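Local structure of protein bvu-3222 (3FYF) at the interface of chains A and B. The protein is of unknown function but belongs to the DUF4251 family and is probably exported to the periplasm of Bacteroides vulgatus. Coordinates in Å, arbitrary orientation; residue numbers count along the deposited sequence, not the author numbering. Chains: chain A/B, Protein bvu-3222.

Contact 1: the interface of chains A and B. Residues chain A 61-63, 90-91; chain B 118, 139-140, 142.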
# COMPACT_ATOMS: atom_id res chain seq x y z
N ILE A 61 -2.51 10.09 2.42
CA ILE A 61 -3.03 9.62 1.13
C ILE A 61 -2.27 8.37 0.71
O ILE A 61 -1.04 8.34 0.75
CB ILE A 61 -2.91 10.73 0.05
CG1 ILE A 61 -4.01 11.78 0.25
CG2 ILE A 61 -2.98 10.17 -1.40
CD1 ILE A 61 -3.79 13.03 -0.55
N MET A 62 -3.01 7.32 0.37
CA MET A 62 -2.41 6.20 -0.34
C MET A 62 -2.99 6.04 -1.74
O MET A 62 -4.19 6.23 -1.97
CB MET A 62 -2.33 4.89 0.47
CG MET A 62 -3.37 3.82 0.23
SD MET A 62 -3.32 2.75 -1.23
CE MET A 62 -5.08 2.58 -1.22
N ARG A 63 -2.11 5.69 -2.67
CA ARG A 63 -2.48 5.50 -4.05
C ARG A 63 -1.86 4.21 -4.56
O ARG A 63 -0.66 4.00 -4.41
CB ARG A 63 -1.98 6.68 -4.86
CG ARG A 63 -3.03 7.30 -5.76
CD ARG A 63 -3.31 6.48 -6.97
NE ARG A 63 -4.22 7.14 -7.89
CZ ARG A 63 -4.91 6.50 -8.83
NH1 ARG A 63 -4.79 5.19 -8.96
NH2 ARG A 63 -5.71 7.18 -9.63
N TYR A 90 1.35 13.86 -3.36
CA TYR A 90 0.40 13.32 -4.33
C TYR A 90 -0.16 14.38 -5.29
O TYR A 90 -0.24 14.15 -6.50
CB TYR A 90 -0.76 12.61 -3.62
CG TYR A 90 -1.82 12.09 -4.57
CD1 TYR A 90 -1.56 10.99 -5.39
CD2 TYR A 90 -3.07 12.70 -4.66
CE1 TYR A 90 -2.51 10.53 -6.27
CE2 TYR A 90 -4.04 12.23 -5.55
CZ TYR A 90 -3.75 11.14 -6.35
OH TYR A 90 -4.69 10.65 -7.22
N ASN A 91 -0.54 15.52 -4.74
CA ASN A 91 -1.15 16.60 -5.50
C ASN A 91 -0.14 17.68 -5.88
O ASN A 91 -0.33 18.41 -6.85
CB ASN A 91 -2.32 17.21 -4.71
CG ASN A 91 -3.48 16.24 -4.53
OD1 ASN A 91 -3.87 15.93 -3.40
ND2 ASN A 91 -4.03 15.75 -5.64
N ASN B 118 -9.78 15.21 -1.71
CA ASN B 118 -9.40 14.15 -0.76
C ASN B 118 -10.25 14.30 0.49
O ASN B 118 -10.37 15.41 1.02
CB ASN B 118 -7.92 14.23 -0.37
CG ASN B 118 -7.00 14.25 -1.56
OD1 ASN B 118 -7.07 13.38 -2.44
ND2 ASN B 118 -6.10 15.23 -1.60
N THR B 139 -8.58 9.02 -1.20
CA THR B 139 -7.92 9.72 -2.30
C THR B 139 -8.95 10.23 -3.31
O THR B 139 -9.77 9.46 -3.80
CB THR B 139 -6.87 8.81 -2.99
OG1 THR B 139 -5.98 8.26 -2.01
CG2 THR B 139 -6.07 9.57 -4.03
N GLY B 140 -8.91 11.53 -3.60
CA GLY B 140 -9.85 12.17 -4.52
C GLY B 140 -9.81 11.63 -5.94
O GLY B 140 -8.73 11.38 -6.49
N THR B 142 -10.84 8.68 -6.73
CA THR B 142 -10.68 7.22 -6.62
C THR B 142 -11.54 6.71 -5.46
O THR B 142 -12.10 7.50 -4.70
CB THR B 142 -9.21 6.81 -6.28
OG1 THR B 142 -8.92 7.19 -4.93
CG2 THR B 142 -8.17 7.41 -7.22
O HOH W 1 -6.08 7.75 0.66
O HOH W 2 -6.67 14.22 -5.22
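B:Thr139 points its two side-chain branches at different parts of chain A, a small case of one residue making both a polar and an apolar contact. The hydroxyl OG1 of B:Thr139 donates to the backbone carbonyl O of A:Met62 at 2.7 Å, arriving above the carbonyl plane, 37° out of it. Water 1 joins the same OG1 to the amide N of A:Met62, so the backbone of one residue is held at both its N-H and its carbonyl. The methyl CG2 of B:Thr139, anti to the backbone N with OG1 at chi1 -52°, is thereby turned toward the phenol of A:Tyr90 and lies 3.6 Å from ring atom CZ; the two side chains run obliquely to each other. A:Ile61 meets B:Thr139 at about a right angle through CG2, while its CD1 sits against the carboxamide of B:Asn118, 3.6 Å from CG. That carboxamide reaches tip to tip toward A:Asn91, the amide planes 30° apart, and ND2 of B:Asn118 donates to OD1 of A:Asn91 at 3.0 Å. Water 2 connects the other ends, ND2 of A:Asn91 and OD1 of B:Asn118. OD1 of B:Asn118 also accepts the backbone N-H of B:Gly140, N to OD1 2.9 Å, which should fix the amide's rotation. Farther along, CG2 of B:Thr142 rests over one face of the A:Arg63 guanidinium, toward its rim, 3.5 Å from NH2, while OG1 of B:Thr142 turns back to the carbonyl O of B:Thr139. In the fold, chain A contributes the start of strand 62-64 and the loop following 3-10 helix 86-88; chain B contributes the loop between strands 131-138 and 144-151, beside the residue that leads into strand 119-126.

Contact 2: the interface of chains A and B. Residues chain A 118, 120, 137, 139, 144, 146; chain B 60-63, 90.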
# COMPACT_ATOMS: atom_id res chain seq x y z
N ASN A 118 12.00 -10.69 10.61
CA ASN A 118 11.74 -9.51 9.80
C ASN A 118 13.05 -8.75 9.65
O ASN A 118 13.80 -8.65 10.60
CB ASN A 118 10.69 -8.61 10.46
CG ASN A 118 9.43 -9.35 10.81
OD1 ASN A 118 8.72 -9.85 9.93
ND2 ASN A 118 9.11 -9.40 12.09
N TYR A 120 15.36 -5.35 8.75
CA TYR A 120 15.36 -3.90 8.83
C TYR A 120 16.64 -3.42 8.15
O TYR A 120 17.73 -3.57 8.70
CB TYR A 120 15.30 -3.44 10.30
CG TYR A 120 14.01 -3.87 10.99
CD1 TYR A 120 12.90 -3.03 11.04
CD2 TYR A 120 13.90 -5.14 11.56
CE1 TYR A 120 11.72 -3.43 11.65
CE2 TYR A 120 12.73 -5.55 12.18
CZ TYR A 120 11.65 -4.70 12.22
OH TYR A 120 10.51 -5.14 12.83
N VAL A 137 11.62 -2.31 5.60
CA VAL A 137 11.24 -3.38 6.48
C VAL A 137 10.75 -4.50 5.57
O VAL A 137 9.79 -4.32 4.82
CB VAL A 137 10.12 -2.98 7.47
CG1 VAL A 137 9.91 -4.11 8.48
CG2 VAL A 137 10.47 -1.68 8.19
N THR A 139 9.13 -8.22 5.42
CA THR A 139 8.30 -9.10 6.23
C THR A 139 8.82 -10.55 6.15
O THR A 139 8.83 -11.16 5.07
CB THR A 139 6.83 -8.98 5.80
OG1 THR A 139 6.41 -7.62 5.94
CG2 THR A 139 5.93 -9.87 6.66
N GLN A 144 7.58 -9.48 0.84
CA GLN A 144 6.79 -8.26 1.00
C GLN A 144 7.55 -7.28 1.86
O GLN A 144 8.05 -7.61 2.93
CB GLN A 144 5.42 -8.59 1.60
CG GLN A 144 4.51 -9.33 0.62
CD GLN A 144 3.34 -10.03 1.30
OE1 GLN A 144 2.85 -9.58 2.32
NE2 GLN A 144 2.91 -11.15 0.72
N SER A 146 8.33 -2.84 2.85
CA SER A 146 7.87 -1.47 2.97
C SER A 146 9.10 -0.59 3.00
O SER A 146 10.00 -0.81 3.80
CB SER A 146 7.11 -1.31 4.28
OG SER A 146 6.26 -0.18 4.24
N GLY B 60 6.53 -1.03 11.25
CA GLY B 60 6.89 -0.85 9.84
C GLY B 60 6.60 -2.03 8.93
O GLY B 60 6.78 -1.93 7.71
N ILE B 61 6.15 -3.15 9.50
CA ILE B 61 5.82 -4.34 8.71
C ILE B 61 4.58 -4.08 7.89
O ILE B 61 3.60 -3.56 8.41
CB ILE B 61 5.62 -5.59 9.63
CG1 ILE B 61 6.97 -6.08 10.14
CG2 ILE B 61 4.89 -6.75 8.90
CD1 ILE B 61 6.83 -7.14 11.19
N MET B 62 4.63 -4.43 6.61
CA MET B 62 3.44 -4.47 5.77
C MET B 62 3.21 -5.86 5.20
O MET B 62 4.15 -6.54 4.78
CB MET B 62 3.54 -3.44 4.64
CG MET B 62 4.04 -4.02 3.33
SD MET B 62 2.70 -4.65 2.29
CE MET B 62 3.63 -5.52 1.04
N ARG B 63 1.95 -6.28 5.17
CA ARG B 63 1.56 -7.56 4.61
C ARG B 63 0.37 -7.36 3.69
O ARG B 63 -0.59 -6.67 4.06
CB ARG B 63 1.22 -8.55 5.72
CG ARG B 63 1.94 -9.88 5.59
CD ARG B 63 1.10 -10.91 4.89
NE ARG B 63 1.77 -12.20 4.82
CZ ARG B 63 1.56 -13.10 3.87
NH1 ARG B 63 2.21 -14.26 3.89
NH2 ARG B 63 0.69 -12.85 2.89
N TYR B 90 1.78 -7.96 14.05
CA TYR B 90 1.89 -9.00 13.03
C TYR B 90 2.26 -10.39 13.58
O TYR B 90 1.68 -11.40 13.17
CB TYR B 90 2.90 -8.59 11.94
CG TYR B 90 2.99 -9.59 10.81
CD1 TYR B 90 1.93 -9.76 9.93
CD2 TYR B 90 4.12 -10.38 10.63
CE1 TYR B 90 1.99 -10.68 8.90
CE2 TYR B 90 4.19 -11.31 9.60
CZ TYR B 90 3.12 -11.46 8.74
OH TYR B 90 3.19 -12.38 7.71
O HOH W 3 7.36 -5.19 5.65
O HOH W 4 6.96 0.65 6.84
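B:Gly60, with a positive phi and psi near zero, precedes the extended B:Ile61, B:Met62 and B:Arg63, and this segment lies across strands 131-138 and 144-151 of chain A. The carbonyl O of B:Gly60 approaches CB of A:Val137 and CB of A:Ser146, and water 4 links it to the hydroxyl OG of A:Ser146. B:Ile61 comes next and shows how one branched side chain can serve several neighbours. CG1 of B:Ile61 is anti to its own carbonyl carbon (chi1 -74°), which carries CD1 of B:Ile61 to the carboxamide of A:Asn118, 3.4 Å from CG. The same torsion brings CG1 of B:Ile61 within 3.9 Å of CG1 of A:Val137. The other branch, CG2, faces A:Thr139, whose side chain it crosses at about a right angle. A:Thr139 in turn donates from OG1 to the carbonyl O of B:Met62 at 2.8 Å, from above the carbonyl plane, and its methyl CG2 is set 3.7 Å from CE2 of B:Tyr90. The B:Met62 chain bends at chi2, bringing its terminal methyl CE to the aliphatic stem of A:Gln144, 3.6 Å from CB. Beyond that stem, the A:Gln144 amide stands nearly perpendicular to the B:Arg63 guanidinium, their planes 87° apart; OE1 lies near the arginine's CA and CD, and the contact is one of packing. The guanidinium is steadied within its own chain by NE donating to the phenol OH of B:Tyr90, which lies at its edge, in plane. Water 3 draws together OG1 of A:Thr139, the carbonyl O of A:Val137 and the backbone N of B:Met62, that N lying 3.0 Å from the O of water 3 and nearly straight at the hydrogen, 173°.

Contact 1 and contact 2 are twin regions of a two-fold symmetric interface, their C-alpha centres about 23 Å apart. Residues 61-63, 90, 118 and 139 recur in both with the chains exchanged, so each subunit offers strand 62-64 to its partner and receives the partner's equivalent strand. Around this shared core, residues 91, 140 and 142 take part in contact 1, and residue 60 with strands 131-138 and 144-151 in contact 2; the symmetry implies counterparts for each. Such reciprocity is compatible with a dimer, although the structure alone does not show that one forms in the cell.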